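Local coordinates for outer membrane porin protein 32 (Delftia acidovorans, PDB 2FGQ), which forms trimeric, anion-selective channels across the outer membrane, through which small anions such as dicarboxylates can probably pass, at residues A134-Y140 / F152-E158; S167-G173 / L189-T194; L199-E205 / Q225-D231. All coordinates share one frame; numbering follows the deposited sequence.

Interaction 1. Residues A134-Y140 / F152-E158; sequences ANNLISY and FGYAFDE. With CA (calcium ion), chain C.
The calcium ion is held by Asn136 OD1 at 2.3 Å and by both carboxylate oxygens of Glu158, so this carboxylate binds it in bidentate fashion. The two residues lie just beyond the paired ends of a beta hairpin in the wall of the porin barrel. Water 2 is a further ligand. Leu29, Asp64 and Gly309 of a neighbouring subunit complete the site, so the metal bridges two subunits of the trimer. The amide of Asn136 and the carboxylate of Glu158 approach from opposite directions, their planes 37° apart. Asn136 OD1 and Glu158 OE2 are 3.1 Å apart, a closeness the shared metal explains. The other end of the amide is held more loosely: Asn136 ND2 makes a weak hydrogen bond to Phe156 O, and water 1 links the same two atoms.

Strands 137-140 and 152-155 run antiparallel. Ile138 pairs with Tyr154 and Tyr140 with Phe152 as hydrogen-bonded pairs, and Tyr140 N to Phe152 O is 2.8 Å. The Phe156 N-H reaches Asn136 O from above the carbonyl plane. With CG anti to the carbonyl carbon (chi1 -61°), the Phe156 ring turns its edge to Ile138, and CE1 meets Ile138 CD1 at 3.7 Å.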
loop_
_atom_site.group_PDB
_atom_site.type_symbol
_atom_site.label_atom_id
_atom_site.label_comp_id
_atom_site.label_asym_id
_atom_site.label_seq_id
_atom_site.Cartn_x
_atom_site.Cartn_y
_atom_site.Cartn_z
ATOM N N ALA A 134 -5.310 18.290 -4.226
ATOM C CA ALA A 134 -6.262 17.950 -5.268
ATOM C C ALA A 134 -5.782 16.787 -6.112
ATOM O O ALA A 134 -4.605 16.739 -6.471
ATOM C CB ALA A 134 -6.476 19.147 -6.216
ATOM N N ASN A 135 -6.714 15.913 -6.470
ATOM C CA ASN A 135 -6.519 14.976 -7.582
ATOM C C ASN A 135 -6.520 15.719 -8.906
ATOM O O ASN A 135 -7.092 16.804 -9.034
ATOM C CB ASN A 135 -7.655 13.942 -7.621
ATOM C CG ASN A 135 -7.749 13.059 -6.353
ATOM O OD1 ASN A 135 -8.851 12.612 -5.941
ATOM N ND2 ASN A 135 -6.665 12.794 -5.785
ATOM N N ASN A 136 -5.886 15.107 -9.888
ATOM C CA ASN A 136 -6.018 15.551 -11.289
ATOM C C ASN A 136 -5.520 16.967 -11.472
ATOM O O ASN A 136 -6.040 17.718 -12.319
ATOM C CB ASN A 136 -7.475 15.500 -11.717
ATOM C CG ASN A 136 -8.116 14.122 -11.415
ATOM O OD1 ASN A 136 -7.502 13.077 -11.680
ATOM N ND2 ASN A 136 -9.314 14.118 -10.819
ATOM N N LEU A 137 -4.445 17.295 -10.757
ATOM C CA LEU A 137 -3.900 18.649 -10.682
ATOM C C LEU A 137 -2.738 18.913 -11.670
ATOM O O LEU A 137 -1.835 18.085 -11.850
ATOM C CB LEU A 137 -3.433 18.869 -9.237
ATOM C CG LEU A 137 -2.794 20.235 -8.945
ATOM C CD1 LEU A 137 -3.813 21.380 -9.016
ATOM C CD2 LEU A 137 -2.185 20.173 -7.567
ATOM N N ILE A 138 -2.785 20.089 -12.290
ATOM C CA ILE A 138 -1.658 20.635 -13.038
ATOM C C ILE A 138 -1.300 21.938 -12.384
ATOM O O ILE A 138 -2.189 22.776 -12.197
ATOM C CB ILE A 138 -2.036 20.924 -14.502
ATOM C CG1 ILE A 138 -2.411 19.631 -15.190
ATOM C CG2 ILE A 138 -0.842 21.557 -15.197
ATOM C CD1 ILE A 138 -2.802 19.759 -16.691
ATOM N N SER A 139 -0.025 22.096 -12.032
ATOM C CA SER A 139 0.409 23.350 -11.432
ATOM C C SER A 139 1.609 23.915 -12.148
ATOM O O SER A 139 2.391 23.181 -12.778
ATOM C CB SER A 139 0.773 23.208 -9.986
ATOM O OG SER A 139 -0.295 22.755 -9.211
ATOM N N TYR A 140 1.713 25.230 -12.075
ATOM C CA TYR A 140 2.833 25.976 -12.629
ATOM C C TYR A 140 3.334 26.926 -11.545
ATOM O O TYR A 140 2.564 27.704 -10.991
ATOM C CB TYR A 140 2.423 26.746 -13.885
ATOM C CG TYR A 140 3.488 27.725 -14.321
ATOM C CD1 TYR A 140 4.796 27.293 -14.557
ATOM C CD2 TYR A 140 3.218 29.081 -14.450
ATOM C CE1 TYR A 140 5.803 28.164 -14.875
ATOM C CE2 TYR A 140 4.238 29.963 -14.765
ATOM C CZ TYR A 140 5.512 29.503 -14.991
ATOM O OH TYR A 140 6.489 30.420 -15.332
ATOM N N PHE A 152 0.168 28.702 -9.754
ATOM C CA PHE A 152 -1.146 28.571 -10.336
ATOM C C PHE A 152 -1.469 27.092 -10.530
ATOM O O PHE A 152 -0.609 26.317 -10.884
ATOM C CB PHE A 152 -1.191 29.231 -11.711
ATOM C CG PHE A 152 -0.670 30.623 -11.727
ATOM C CD1 PHE A 152 -1.511 31.684 -11.461
ATOM C CD2 PHE A 152 0.672 30.865 -12.003
ATOM C CE1 PHE A 152 -1.007 32.982 -11.456
ATOM C CE2 PHE A 152 1.172 32.146 -12.016
ATOM C CZ PHE A 152 0.327 33.192 -11.731
ATOM N N GLY A 153 -2.720 26.734 -10.286
ATOM C CA GLY A 153 -3.136 25.349 -10.438
ATOM C C GLY A 153 -4.538 25.228 -10.975
ATOM O O GLY A 153 -5.392 26.086 -10.742
ATOM N N TYR A 154 -4.752 24.143 -11.706
ATOM C CA TYR A 154 -6.042 23.736 -12.229
ATOM C C TYR A 154 -6.161 22.230 -11.977
ATOM O O TYR A 154 -5.294 21.505 -12.355
ATOM C CB TYR A 154 -6.186 24.003 -13.747
ATOM C CG TYR A 154 -7.584 23.709 -14.203
ATOM C CD1 TYR A 154 -8.571 24.690 -14.122
ATOM C CD2 TYR A 154 -7.950 22.441 -14.652
ATOM C CE1 TYR A 154 -9.891 24.420 -14.506
ATOM C CE2 TYR A 154 -9.255 22.168 -15.036
ATOM C CZ TYR A 154 -10.223 23.162 -14.954
ATOM O OH TYR A 154 -11.534 22.900 -15.329
ATOM N N ALA A 155 -7.238 21.818 -11.352
ATOM C CA ALA A 155 -7.520 20.388 -11.190
ATOM C C ALA A 155 -8.821 20.101 -11.883
ATOM O O ALA A 155 -9.826 20.742 -11.639
ATOM C CB ALA A 155 -7.597 19.926 -9.732
ATOM N N PHE A 156 -8.798 19.076 -12.718
ATOM C CA PHE A 156 -9.953 18.636 -13.450
ATOM C C PHE A 156 -10.969 17.892 -12.568
ATOM O O PHE A 156 -10.625 17.018 -11.787
ATOM C CB PHE A 156 -9.525 17.679 -14.567
ATOM C CG PHE A 156 -8.597 18.280 -15.583
ATOM C CD1 PHE A 156 -7.238 18.208 -15.428
ATOM C CD2 PHE A 156 -9.096 18.875 -16.723
ATOM C CE1 PHE A 156 -6.388 18.745 -16.377
ATOM C CE2 PHE A 156 -8.240 19.437 -17.688
ATOM C CZ PHE A 156 -6.892 19.380 -17.513
ATOM N N ASP A 157 -12.233 18.201 -12.756
ATOM C CA ASP A 157 -13.316 17.503 -12.097
ATOM C C ASP A 157 -13.646 16.161 -12.699
ATOM O O ASP A 157 -14.092 15.265 -11.982
ATOM C CB ASP A 157 -14.580 18.358 -12.078
ATOM C CG ASP A 157 -14.932 18.886 -13.420
ATOM O OD1 ASP A 157 -15.761 18.271 -14.163
ATOM O OD2 ASP A 157 -14.374 19.912 -13.858
ATOM N N GLU A 158 -13.440 16.044 -13.995
ATOM C CA GLU A 158 -13.696 14.784 -14.714
ATOM C C GLU A 158 -15.159 14.337 -14.591
ATOM O O GLU A 158 -15.483 13.142 -14.594
ATOM C CB GLU A 158 -12.731 13.676 -14.251
ATOM C CG GLU A 158 -11.311 14.143 -14.439
ATOM C CD GLU A 158 -10.222 13.209 -13.973
ATOM O OE1 GLU A 158 -10.495 12.208 -13.270
ATOM O OE2 GLU A 158 -9.049 13.549 -14.304
HETATM CA CA CA C . -8.078 11.490 -13.291
HETATM O O HOH W 1 -10.972 15.997 -9.244
HETATM O O HOH W 2 -9.124 10.176 -11.488
#

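Interaction 2. Residues S167-G173 / L189-T194; sequences SVGRYIG and LAQQKT
Strands 171-173 and 189-194 run antiparallel, with an angle of 169° between their directions, as neighbours in the porin barrel. Ile172 and Gln191 form a hydrogen-bonded pair. Tyr171 with Gln192 and Gly173 with Ala190 are non-hydrogen-bonded pairs. Before the strand, Ser167 to Arg170 make a type II beta turn. The turn keeps contact with the partner strand: Gly169 N donates to Lys193 O at 3.0 Å, and Lys193 N donates to Arg170 O. Gly169 has a positive phi, where a CB would press on the preceding carbonyl oxygen. At Gly173 a CB would clash with Ala190 and with the Tyr171 hydroxyl.

Tyr171, Gln192 and Ala190 share one face of the sheet. The Tyr171 ring passes beside Ala190, with CE2 3.6 Å from Ala190 CB. Gln192 OE1 lies at the edge of this ring, near its plane, 3.8 Å from CD2. Ring and amide planes are 65° apart. Tyr171 OH is hydrogen-bonded to Thr97 OG1, and Gln192 NE2 hydrogen-bonds to the carbonyl of Asp128.

Lys193 packs against the turn at Ser167. Its CB is 3.1 Å from Ser167 O, and its CG touches Ser167 OG. The chain bends at chi2 (-70°) and then runs alongside Arg170, pointing the same way. Arg170 CB touches Lys193 CG at 3.9 Å. Ser167 OG stands over one face of the Arg170 guanidinium, toward its rim.

Arg170 NH1 and Lys193 NZ are 5.1 Å apart. Each side chain has an acidic partner: Arg170 NE forms a salt bridge with Asp157, and Lys193 NZ forms one with Asp202. These salt bridges probably offset the repulsion between the two cations and let their aliphatic parts pack together.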
loop_
_atom_site.group_PDB
_atom_site.type_symbol
_atom_site.label_atom_id
_atom_site.label_comp_id
_atom_site.label_asym_id
_atom_site.label_seq_id
_atom_site.Cartn_x
_atom_site.Cartn_y
_atom_site.Cartn_z
ATOM N N SER A 167 -19.406 18.760 -11.389
ATOM C CA SER A 167 -18.000 19.122 -11.536
ATOM C C SER A 167 -17.271 19.086 -10.199
ATOM O O SER A 167 -16.330 19.861 -9.955
ATOM C CB SER A 167 -17.834 20.472 -12.247
ATOM O OG SER A 167 -18.454 21.547 -11.556
ATOM N N VAL A 168 -17.662 18.138 -9.358
ATOM C CA VAL A 168 -17.080 18.009 -8.025
ATOM C C VAL A 168 -15.570 17.780 -8.138
ATOM O O VAL A 168 -15.131 16.970 -8.953
ATOM C CB VAL A 168 -17.727 16.879 -7.203
ATOM C CG1 VAL A 168 -17.077 16.745 -5.843
ATOM C CG2 VAL A 168 -19.210 17.135 -7.024
ATOM N N GLY A 169 -14.792 18.512 -7.341
ATOM C CA GLY A 169 -13.358 18.356 -7.287
ATOM C C GLY A 169 -12.564 19.314 -8.138
ATOM O O GLY A 169 -11.342 19.388 -8.026
ATOM N N ARG A 170 -13.224 20.073 -8.997
ATOM C CA ARG A 170 -12.520 21.086 -9.758
ATOM C C ARG A 170 -11.841 22.059 -8.799
ATOM O O ARG A 170 -12.422 22.445 -7.802
ATOM C CB ARG A 170 -13.478 21.827 -10.687
ATOM C CG ARG A 170 -12.784 22.761 -11.655
ATOM C CD ARG A 170 -13.698 23.614 -12.440
ATOM N NE ARG A 170 -14.501 22.802 -13.318
ATOM C CZ ARG A 170 -15.585 23.223 -13.961
ATOM N NH1 ARG A 170 -16.034 24.464 -13.780
ATOM N NH2 ARG A 170 -16.212 22.388 -14.794
ATOM N N TYR A 171 -10.625 22.446 -9.143
ATOM C CA TYR A 171 -9.860 23.490 -8.444
ATOM C C TYR A 171 -9.329 24.456 -9.449
ATOM O O TYR A 171 -8.781 24.060 -10.467
ATOM C CB TYR A 171 -8.671 22.906 -7.665
ATOM C CG TYR A 171 -7.720 23.906 -7.061
ATOM C CD1 TYR A 171 -6.632 24.386 -7.792
ATOM C CD2 TYR A 171 -7.891 24.367 -5.775
ATOM C CE1 TYR A 171 -5.746 25.318 -7.266
ATOM C CE2 TYR A 171 -7.018 25.335 -5.227
ATOM C CZ TYR A 171 -5.946 25.806 -5.998
ATOM O OH TYR A 171 -5.033 26.682 -5.466
ATOM N N ILE A 172 -9.479 25.737 -9.151
ATOM C CA ILE A 172 -8.773 26.783 -9.902
ATOM C C ILE A 172 -8.240 27.770 -8.871
ATOM O O ILE A 172 -8.992 28.238 -8.030
ATOM C CB ILE A 172 -9.686 27.501 -10.889
ATOM C CG1 ILE A 172 -8.929 28.578 -11.669
ATOM C CG2 ILE A 172 -10.823 28.133 -10.206
ATOM C CD1 ILE A 172 -7.809 28.094 -12.361
ATOM N N GLY A 173 -6.962 28.059 -8.888
ATOM C CA GLY A 173 -6.451 28.913 -7.838
ATOM C C GLY A 173 -4.996 29.224 -8.026
ATOM O O GLY A 173 -4.325 28.685 -8.883
ATOM N N LEU A 189 -5.821 32.924 -3.741
ATOM C CA LEU A 189 -7.240 32.911 -4.100
ATOM C C LEU A 189 -7.534 31.571 -4.792
ATOM O O LEU A 189 -6.780 31.132 -5.655
ATOM C CB LEU A 189 -7.541 34.019 -5.116
ATOM C CG LEU A 189 -7.253 35.487 -4.797
ATOM C CD1 LEU A 189 -7.366 36.345 -6.081
ATOM C CD2 LEU A 189 -8.257 35.894 -3.825
ATOM N N ALA A 190 -8.630 30.933 -4.392
ATOM C CA ALA A 190 -9.006 29.664 -4.988
ATOM C C ALA A 190 -10.506 29.438 -4.970
ATOM O O ALA A 190 -11.216 29.895 -4.092
ATOM C CB ALA A 190 -8.347 28.537 -4.214
ATOM N N GLN A 191 -10.965 28.683 -5.928
ATOM C CA GLN A 191 -12.337 28.184 -5.966
ATOM C C GLN A 191 -12.315 26.675 -6.252
ATOM O O GLN A 191 -11.657 26.240 -7.184
ATOM C CB GLN A 191 -13.160 28.891 -7.038
ATOM C CG GLN A 191 -14.603 28.414 -7.018
ATOM C CD GLN A 191 -15.460 29.150 -7.956
ATOM O OE1 GLN A 191 -15.504 28.798 -9.110
ATOM N NE2 GLN A 191 -16.168 30.180 -7.472
ATOM N N GLN A 192 -13.047 25.929 -5.436
ATOM C CA GLN A 192 -13.326 24.514 -5.714
ATOM C C GLN A 192 -14.809 24.328 -5.956
ATOM O O GLN A 192 -15.637 25.062 -5.422
ATOM C CB GLN A 192 -12.859 23.582 -4.579
ATOM C CG GLN A 192 -11.439 23.541 -4.442
ATOM C CD GLN A 192 -10.903 22.636 -3.311
ATOM O OE1 GLN A 192 -9.795 22.870 -2.848
ATOM N NE2 GLN A 192 -11.647 21.579 -2.927
ATOM N N LYS A 193 -15.135 23.350 -6.790
ATOM C CA LYS A 193 -16.519 22.925 -6.950
ATOM C C LYS A 193 -16.782 21.749 -6.003
ATOM O O LYS A 193 -16.012 20.804 -5.940
ATOM C CB LYS A 193 -16.793 22.517 -8.389
ATOM C CG LYS A 193 -16.665 23.632 -9.405
ATOM C CD LYS A 193 -17.773 24.643 -9.267
ATOM C CE LYS A 193 -17.686 25.797 -10.246
ATOM N NZ LYS A 193 -18.965 26.624 -10.148
ATOM N N THR A 194 -17.917 21.782 -5.334
ATOM C CA THR A 194 -18.313 20.718 -4.454
ATOM C C THR A 194 -19.812 20.574 -4.344
ATOM O O THR A 194 -20.563 21.123 -5.152
ATOM C CB THR A 194 -17.604 20.882 -3.126
ATOM O OG1 THR A 194 -17.737 19.664 -2.349
ATOM C CG2 THR A 194 -18.103 22.053 -2.281
#

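Interaction 3. Residues L199-E205 / Q225-D231; sequences LATDRDE and QTKFKRD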
loop_
_atom_site.group_PDB
_atom_site.type_symbol
_atom_site.label_atom_id
_atom_site.label_comp_id
_atom_site.label_asym_id
_atom_site.label_seq_id
_atom_site.Cartn_x
_atom_site.Cartn_y
_atom_site.Cartn_z
ATOM N N LEU A 199 -26.293 19.298 -2.915
ATOM C CA LEU A 199 -26.557 20.527 -3.678
ATOM C C LEU A 199 -25.244 21.214 -4.063
ATOM O O LEU A 199 -24.379 21.448 -3.208
ATOM C CB LEU A 199 -27.434 21.494 -2.873
ATOM C CG LEU A 199 -28.956 21.253 -2.975
ATOM C CD1 LEU A 199 -29.348 19.893 -2.534
ATOM C CD2 LEU A 199 -29.675 22.300 -2.104
ATOM N N ALA A 200 -25.133 21.569 -5.336
ATOM C CA ALA A 200 -23.917 22.164 -5.898
ATOM C C ALA A 200 -23.551 23.417 -5.107
ATOM O O ALA A 200 -24.420 24.243 -4.814
ATOM C CB ALA A 200 -24.135 22.523 -7.349
ATOM N N THR A 201 -22.265 23.544 -4.806
ATOM C CA THR A 201 -21.732 24.569 -3.900
ATOM C C THR A 201 -20.318 24.911 -4.359
ATOM O O THR A 201 -19.558 24.027 -4.735
ATOM C CB THR A 201 -21.696 24.035 -2.465
ATOM O OG1 THR A 201 -23.025 23.787 -1.984
ATOM C CG2 THR A 201 -21.104 24.998 -1.472
ATOM N N ASP A 202 -19.999 26.194 -4.395
ATOM C CA ASP A 202 -18.627 26.648 -4.617
ATOM C C ASP A 202 -17.939 26.814 -3.270
ATOM O O ASP A 202 -18.508 27.367 -2.336
ATOM C CB ASP A 202 -18.593 28.029 -5.274
ATOM C CG ASP A 202 -19.065 28.045 -6.695
ATOM O OD1 ASP A 202 -19.189 26.993 -7.350
ATOM O OD2 ASP A 202 -19.384 29.138 -7.247
ATOM N N ARG A 203 -16.691 26.396 -3.192
ATOM C CA ARG A 203 -15.853 26.636 -2.045
ATOM C C ARG A 203 -14.851 27.709 -2.468
ATOM O O ARG A 203 -13.910 27.445 -3.211
ATOM C CB ARG A 203 -15.121 25.345 -1.632
ATOM C CG ARG A 203 -14.269 25.452 -0.395
ATOM C CD ARG A 203 -13.346 24.263 -0.209
ATOM N NE ARG A 203 -12.786 24.153 1.136
ATOM C CZ ARG A 203 -11.822 24.945 1.613
ATOM N NH1 ARG A 203 -11.244 25.870 0.836
ATOM N NH2 ARG A 203 -11.404 24.767 2.850
ATOM N N ASP A 204 -15.044 28.915 -1.946
ATOM C CA ASP A 204 -14.227 30.083 -2.277
ATOM C C ASP A 204 -13.300 30.376 -1.099
ATOM O O ASP A 204 -13.750 30.391 0.030
ATOM C CB ASP A 204 -15.128 31.315 -2.524
ATOM C CG ASP A 204 -16.070 31.136 -3.659
ATOM O OD1 ASP A 204 -15.757 30.340 -4.584
ATOM O OD2 ASP A 204 -17.149 31.780 -3.732
ATOM N N GLU A 205 -12.029 30.633 -1.353
ATOM C CA GLU A 205 -11.062 30.849 -0.288
ATOM C C GLU A 205 -10.105 31.958 -0.689
ATOM O O GLU A 205 -9.490 31.924 -1.749
ATOM C CB GLU A 205 -10.283 29.563 -0.088
ATOM C CG GLU A 205 -9.333 29.455 1.083
ATOM C CD GLU A 205 -8.435 28.240 0.909
ATOM O OE1 GLU A 205 -8.738 27.204 1.559
ATOM O OE2 GLU A 205 -7.462 28.318 0.085
ATOM N N GLN A 225 -10.578 33.915 4.611
ATOM C CA GLN A 225 -12.031 33.757 4.532
ATOM C C GLN A 225 -12.334 32.607 3.616
ATOM O O GLN A 225 -11.865 32.579 2.479
ATOM C CB GLN A 225 -12.734 35.013 4.027
ATOM C CG GLN A 225 -14.221 34.828 3.980
ATOM C CD GLN A 225 -14.956 36.109 3.659
ATOM O OE1 GLN A 225 -15.277 36.355 2.505
ATOM N NE2 GLN A 225 -15.185 36.946 4.663
ATOM N N THR A 226 -13.104 31.647 4.142
ATOM C CA THR A 226 -13.552 30.500 3.369
ATOM C C THR A 226 -15.067 30.553 3.314
ATOM O O THR A 226 -15.727 30.583 4.358
ATOM C CB THR A 226 -13.124 29.250 4.085
ATOM O OG1 THR A 226 -11.701 29.278 4.241
ATOM C CG2 THR A 226 -13.413 28.039 3.214
ATOM N N LYS A 227 -15.619 30.571 2.111
ATOM C CA LYS A 227 -17.065 30.638 1.942
ATOM C C LYS A 227 -17.523 29.463 1.087
ATOM O O LYS A 227 -17.084 29.333 -0.054
ATOM C CB LYS A 227 -17.430 31.955 1.231
ATOM C CG LYS A 227 -18.904 32.225 1.063
ATOM C CD LYS A 227 -19.263 33.695 0.654
ATOM C CE LYS A 227 -18.093 34.520 0.222
ATOM N NZ LYS A 227 -18.562 35.709 -0.662
ATOM N N PHE A 228 -18.397 28.615 1.620
ATOM C CA PHE A 228 -19.097 27.639 0.819
ATOM C C PHE A 228 -20.433 28.269 0.409
ATOM O O PHE A 228 -21.335 28.445 1.241
ATOM C CB PHE A 228 -19.333 26.350 1.596
ATOM C CG PHE A 228 -18.106 25.482 1.854
ATOM C CD1 PHE A 228 -17.214 25.770 2.850
ATOM C CD2 PHE A 228 -17.919 24.319 1.136
ATOM C CE1 PHE A 228 -16.126 24.925 3.129
ATOM C CE2 PHE A 228 -16.871 23.423 1.426
ATOM C CZ PHE A 228 -15.987 23.715 2.417
ATOM N N LYS A 229 -20.530 28.635 -0.847
ATOM C CA LYS A 229 -21.672 29.362 -1.414
ATOM C C LYS A 229 -22.494 28.393 -2.266
ATOM O O LYS A 229 -22.041 27.922 -3.306
ATOM C CB LYS A 229 -21.165 30.509 -2.278
ATOM C CG LYS A 229 -22.222 31.446 -2.740
ATOM C CD LYS A 229 -21.653 32.803 -3.236
ATOM C CE LYS A 229 -22.463 33.313 -4.420
ATOM N NZ LYS A 229 -23.925 33.333 -4.125
ATOM N N ARG A 230 -23.688 28.069 -1.806
ATOM C CA ARG A 230 -24.530 27.090 -2.470
ATOM C C ARG A 230 -25.247 27.741 -3.627
ATOM O O ARG A 230 -25.728 28.871 -3.507
ATOM C CB ARG A 230 -25.476 26.511 -1.414
ATOM C CG ARG A 230 -26.367 25.413 -1.852
ATOM C CD ARG A 230 -27.107 24.794 -0.702
ATOM N NE ARG A 230 -28.008 25.766 -0.082
ATOM C CZ ARG A 230 -28.856 25.472 0.917
ATOM N NH1 ARG A 230 -28.891 24.257 1.431
ATOM N NH2 ARG A 230 -29.635 26.423 1.432
ATOM N N ASP A 231 -25.292 27.066 -4.776
ATOM C CA ASP A 231 -25.853 27.653 -6.008
ATOM C C ASP A 231 -27.295 28.143 -5.810
ATOM O O ASP A 231 -27.638 29.208 -6.328
ATOM C CB ASP A 231 -25.849 26.667 -7.186
ATOM C CG ASP A 231 -24.464 26.349 -7.721
ATOM O OD1 ASP A 231 -23.426 26.725 -7.119
ATOM O OD2 ASP A 231 -24.350 25.692 -8.790
HETATM O O HOH W 3 -21.199 25.185 -7.554
HETATM O O HOH W 4 -21.592 28.488 -9.364
HETATM O O HOH W 5 -10.083 27.107 3.891
#
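Strands 199-205 and 225-230 are antiparallel at 153°, and Asp202 with Lys229 and Asp204 with Lys227 form the hydrogen-bonded pairs. A further bond, Asp231 N to Ala200 O, is nearly straight at 174°.

Arg203 and Phe228 carry the packing on one face of this porin barrel hairpin. With CG anti to the backbone N (chi1 -177°), Arg203 extends across the ring. Its CG lies over one ring face, 3.9 Å from the centroid, in a CH-pi contact. Thr201 CG2 sits at the ring edge and touches Phe228 CB. Farther out, Thr226 CG2 covers one face of the guanidinium, 3.8 Å from Arg203 CZ. Arg203 NH1 forms a salt bridge with Glu205 OE1 at 2.9 Å. The bond lies close to the guanidinium plane but meets the carboxylate from above its plane. Water 5 joins Arg203 NH2, Glu205 OE1 and Thr226 OG1. Arg203 NE and NH2 also hydrogen-bond to the carbonyls of Asp129 and Arg119. A methionine in place of Arg203 would probably leave Glu205 without its charged mate and deprive these two carbonyls of their donors. Nearer the strand end, Leu199 CD2 packs on Arg230 CD at 3.8 Å.

On the face of Asp202 and Asp204, Asp202 OD1 comes within 4.3 Å of Asp231 OD1, just past the strand. Water 3 lies between them, 2.7 Å from Asp202 OD1, and the salt bridge from Lys193 to the same oxygen probably eases the repulsion.

Strand 183-196 flanks 199-205 on its other edge, where Arg203 pairs with Gln192 through the backbone. Strand 235-249 borders 225-230, with a backbone hydrogen bond between Thr226 and Thr238. Loop residues Asn120 and Ala122 touch Phe228.

The three contacts follow one another along the chain, each joining the two strands of a hairpin in the same closed antiparallel barrel of 16 strands. Centres of interactions 1 and 2 lie about 9 Å apart, as do those of 2 and 3; interactions 1 and 3 are about 18 Å apart and do not touch. Strands 148-155 and 171-179 join the first two contacts, with Ala155 N 2.9 Å from Tyr171 O. Strands 183-196 and 199-213 join the last two, partly through the Lys193-Asp202 salt bridge. Together the contacts make a continuous part of the channel wall. Of the three, interaction 1 alone meets another subunit, and its calcium site ties this wall to that neighbour.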